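Local coordinates for protein putative tryptophan halogenase (Xanthomonas campestris pv. campestris, PDB 6Y1W) that is a flavin-dependent halogenase, probably using FAD to halogenate an aromatic substrate in the manner of the tryptophan halogenases, at residues R356-T364 against Y377-I385. Sequence-based numbering, arbitrary orientation. Where two conformers were deposited one is given.
Sequences RGIVRLLQT and YNRQAAEEI
R360 packs against Y377 and R356 pairs with E384 between helices 356-363 and 377-385, which run roughly antiparallel (154°) with axes 11.0 Å apart at closest approach, a separation spanned by long side chains. R360 is the knob, seated among Y377, Q380, A381 and E384. With CG anti to the backbone N (chi1 -168°) the chain reaches straight across, then bends at chi3. That lays its CD over one face of the Y377 ring, 3.8 Å from the centroid, as a CH-pi contact. The guanidinium follows over the same ring as a cation-pi partner, almost upright, the planes 80° apart; A381 lies against one guanidinium face and R356 O over the centre of the other. At the far end of the ring Y377 OH donates to G357 O at 2.7 Å, tilted out of the carbonyl plane, and this oxygen also accepts the helical bond from L361 N. Toward the C-terminal end of 377-385, R356 curls at chi2 and chi3 to grip E384 side-on: NE reaches OE1 and NH2 reaches OE2, both at 3.0 Å and nearly straight, the flat groups 18° apart. R360 NH2 adds a salt bridge to OE1 at 3.2 Å and a weak bond to OE2. The two arginines probably favour the ionised form of E384. R356 NH1 turns to a bound MES sulfonate, while W329 packs edge-to-face on Y377. I358 and L362 pack on helix 25-39 of the probable FAD-binding glycine motif, so this salt-bridged knob-into-hole pair joins helix 371-397 to what is probably the Rossmann-type part of the halogenase fold.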
loop_
_atom_site.group_PDB
_atom_site.type_symbol
_atom_site.label_atom_id
_atom_site.label_comp_id
_atom_site.label_asym_id
_atom_site.label_seq_id
_atom_site.Cartn_x
_atom_site.Cartn_y
_atom_site.Cartn_z
ATOM N N ARG A 356 7.378 -13.043 -6.573
ATOM C CA ARG A 356 6.268 -12.115 -6.840
ATOM C C ARG A 356 5.502 -12.512 -8.096
ATOM O O ARG A 356 4.268 -12.439 -8.133
ATOM C CB ARG A 356 6.772 -10.674 -6.993
ATOM C CG ARG A 356 7.332 -10.083 -5.706
ATOM C CD ARG A 356 6.264 -9.968 -4.593
ATOM N NE ARG A 356 5.132 -9.205 -5.097
ATOM C CZ ARG A 356 3.859 -9.553 -4.946
ATOM N NH1 ARG A 356 3.534 -10.674 -4.300
ATOM N NH2 ARG A 356 2.905 -8.772 -5.461
ATOM N N GLY A 357 6.214 -12.895 -9.152
ATOM C CA GLY A 357 5.529 -13.280 -10.374
ATOM C C GLY A 357 4.634 -14.484 -10.140
ATOM O O GLY A 357 3.536 -14.571 -10.698
ATOM N N ILE A 358 5.102 -15.432 -9.323
ATOM C CA ILE A 358 4.341 -16.658 -9.042
ATOM C C ILE A 358 3.129 -16.344 -8.163
ATOM O O ILE A 358 1.989 -16.764 -8.445
ATOM C CB ILE A 358 5.255 -17.694 -8.351
ATOM C CG1 ILE A 358 6.349 -18.173 -9.292
ATOM C CG2 ILE A 358 4.402 -18.888 -7.801
ATOM C CD1 ILE A 358 7.507 -18.888 -8.557
ATOM N N VAL A 359 3.369 -15.660 -7.048
ATOM C CA VAL A 359 2.300 -15.347 -6.111
ATOM C C VAL A 359 1.247 -14.488 -6.792
ATOM O O VAL A 359 0.040 -14.708 -6.624
ATOM C CB VAL A 359 2.870 -14.657 -4.857
ATOM C CG1 VAL A 359 1.714 -14.089 -3.963
ATOM C CG2 VAL A 359 3.680 -15.676 -4.060
ATOM N N ARG A 360 1.676 -13.516 -7.594
ATOM C CA ARG A 360 0.692 -12.691 -8.287
ATOM C C ARG A 360 -0.125 -13.525 -9.258
ATOM O O ARG A 360 -1.342 -13.330 -9.372
ATOM C CB ARG A 360 1.365 -11.543 -9.036
ATOM C CG ARG A 360 0.351 -10.502 -9.525
ATOM C CD ARG A 360 1.029 -9.481 -10.427
ATOM N NE ARG A 360 2.197 -8.903 -9.750
ATOM C CZ ARG A 360 3.457 -9.081 -10.133
ATOM N NH1 ARG A 360 3.771 -9.816 -11.197
ATOM N NH2 ARG A 360 4.425 -8.509 -9.414
ATOM N N LEU A 361 0.526 -14.479 -9.950
ATOM C CA LEU A 361 -0.201 -15.358 -10.875
ATOM C C LEU A 361 -1.227 -16.188 -10.118
ATOM O O LEU A 361 -2.365 -16.370 -10.576
ATOM C CB LEU A 361 0.766 -16.298 -11.590
ATOM C CG LEU A 361 0.136 -17.309 -12.578
ATOM C CD1 LEU A 361 -0.800 -16.659 -13.616
ATOM C CD2 LEU A 361 1.265 -18.093 -13.313
ATOM N N LEU A 362 -0.818 -16.759 -8.972
ATOM C CA LEU A 362 -1.767 -17.580 -8.220
ATOM C C LEU A 362 -2.933 -16.732 -7.702
ATOM O O LEU A 362 -4.079 -17.216 -7.614
ATOM C CB LEU A 362 -1.034 -18.298 -7.081
ATOM C CG LEU A 362 -0.114 -19.394 -7.623
ATOM C CD1 LEU A 362 0.687 -20.062 -6.478
ATOM C CD2 LEU A 362 -0.882 -20.438 -8.434
ATOM N N GLN A 363 -2.674 -15.476 -7.351
ATOM C CA GLN A 363 -3.765 -14.612 -6.902
ATOM C C GLN A 363 -4.688 -14.178 -8.030
ATOM O O GLN A 363 -5.788 -13.692 -7.747
ATOM C CB GLN A 363 -3.190 -13.380 -6.184
ATOM C CG GLN A 363 -2.618 -13.766 -4.842
ATOM C CD GLN A 363 -1.994 -12.626 -4.133
ATOM O OE1 GLN A 363 -1.415 -11.751 -4.756
ATOM N NE2 GLN A 363 -2.046 -12.651 -2.809
ATOM N N THR A 364 -4.290 -14.351 -9.284
ATOM C CA THR A 364 -5.163 -14.042 -10.416
ATOM C C THR A 364 -5.300 -15.249 -11.333
ATOM O O THR A 364 -5.465 -15.117 -12.551
ATOM C CB THR A 364 -4.656 -12.827 -11.193
ATOM O OG1 THR A 364 -5.629 -12.455 -12.186
ATOM C CG2 THR A 364 -3.351 -13.148 -11.859
ATOM N N TYR A 377 -2.283 -7.765 -14.244
ATOM C CA TYR A 377 -1.043 -8.440 -13.879
ATOM C C TYR A 377 0.166 -7.643 -14.346
ATOM O O TYR A 377 1.085 -7.376 -13.562
ATOM C CB TYR A 377 -1.044 -9.856 -14.470
ATOM C CG TYR A 377 0.147 -10.726 -14.051
ATOM C CD1 TYR A 377 1.363 -10.614 -14.689
ATOM C CD2 TYR A 377 0.019 -11.653 -13.027
ATOM C CE1 TYR A 377 2.461 -11.388 -14.300
ATOM C CE2 TYR A 377 1.139 -12.454 -12.629
ATOM C CZ TYR A 377 2.335 -12.312 -13.300
ATOM O OH TYR A 377 3.445 -13.064 -12.948
ATOM N N ASN A 378 0.153 -7.223 -15.611
ATOM C CA ASN A 378 1.285 -6.487 -16.180
ATOM C C ASN A 378 1.459 -5.153 -15.494
ATOM O O ASN A 378 2.590 -4.724 -15.256
ATOM C CB ASN A 378 1.071 -6.290 -17.679
ATOM C CG ASN A 378 1.313 -7.554 -18.436
ATOM O OD1 ASN A 378 2.136 -8.389 -18.012
ATOM N ND2 ASN A 378 0.598 -7.740 -19.554
ATOM N N ARG A 379 0.352 -4.492 -15.148
ATOM C CA ARG A 379 0.451 -3.181 -14.488
ATOM C C ARG A 379 1.145 -3.286 -13.136
ATOM O O ARG A 379 2.009 -2.462 -12.791
ATOM C CB ARG A 379 -0.947 -2.588 -14.321
ATOM C CG ARG A 379 -0.947 -1.120 -13.955
ATOM C CD ARG A 379 -2.290 -0.725 -13.342
ATOM N NE ARG A 379 -2.242 -0.892 -11.898
ATOM C CZ ARG A 379 -3.078 -1.667 -11.228
ATOM N NH1 ARG A 379 -4.019 -2.311 -11.886
ATOM N NH2 ARG A 379 -2.974 -1.796 -9.908
ATOM N N GLN A 380 0.752 -4.282 -12.342
ATOM C CA GLN A 380 1.358 -4.482 -11.035
ATOM C C GLN A 380 2.821 -4.846 -11.185
ATOM O O GLN A 380 3.674 -4.313 -10.467
ATOM C CB GLN A 380 0.615 -5.580 -10.272
ATOM C CG GLN A 380 -0.816 -5.269 -9.855
ATOM C CD GLN A 380 -1.348 -6.338 -8.908
ATOM O OE1 GLN A 380 -0.570 -7.024 -8.221
ATOM N NE2 GLN A 380 -2.668 -6.495 -8.864
ATOM N N ALA A 381 3.129 -5.722 -12.136
ATOM C CA ALA A 381 4.526 -6.119 -12.328
ATOM C C ALA A 381 5.384 -4.916 -12.692
ATOM O O ALA A 381 6.493 -4.750 -12.163
ATOM C CB ALA A 381 4.636 -7.171 -13.434
ATOM N N ALA A 382 4.884 -4.084 -13.607
ATOM C CA ALA A 382 5.645 -2.923 -14.063
ATOM C C ALA A 382 5.889 -1.937 -12.922
ATOM O O ALA A 382 7.004 -1.429 -12.760
ATOM C CB ALA A 382 4.908 -2.254 -15.228
ATOM N N GLU A 383 4.875 -1.679 -12.105
ATOM C CA GLU A 383 5.047 -0.752 -10.989
ATOM C C GLU A 383 6.040 -1.293 -9.977
ATOM O O GLU A 383 6.883 -0.547 -9.465
ATOM C CB GLU A 383 3.699 -0.461 -10.323
ATOM C CG GLU A 383 2.915 0.560 -11.133
ATOM C CD GLU A 383 1.451 0.652 -10.791
ATOM O OE1 GLU A 383 1.024 0.065 -9.780
ATOM O OE2 GLU A 383 0.728 1.329 -11.557
ATOM N N GLU A 384 5.955 -2.588 -9.666
ATOM C CA GLU A 384 6.853 -3.138 -8.655
ATOM C C GLU A 384 8.305 -3.111 -9.116
ATOM O O GLU A 384 9.197 -2.780 -8.322
ATOM C CB GLU A 384 6.432 -4.565 -8.295
ATOM C CG GLU A 384 5.194 -4.604 -7.421
ATOM C CD GLU A 384 4.800 -6.055 -7.103
ATOM O OE1 GLU A 384 5.708 -6.892 -6.904
ATOM O OE2 GLU A 384 3.601 -6.348 -7.032
ATOM N N ILE A 385 8.563 -3.441 -10.384
ATOM C CA ILE A 385 9.956 -3.556 -10.818
ATOM C C ILE A 385 10.573 -2.169 -10.975
ATOM O O ILE A 385 11.772 -1.985 -10.713
ATOM C CB ILE A 385 10.080 -4.394 -12.108
ATOM C CG1 ILE A 385 11.544 -4.712 -12.398
ATOM C CG2 ILE A 385 9.482 -3.697 -13.351
ATOM C CD1 ILE A 385 12.158 -5.371 -11.330
#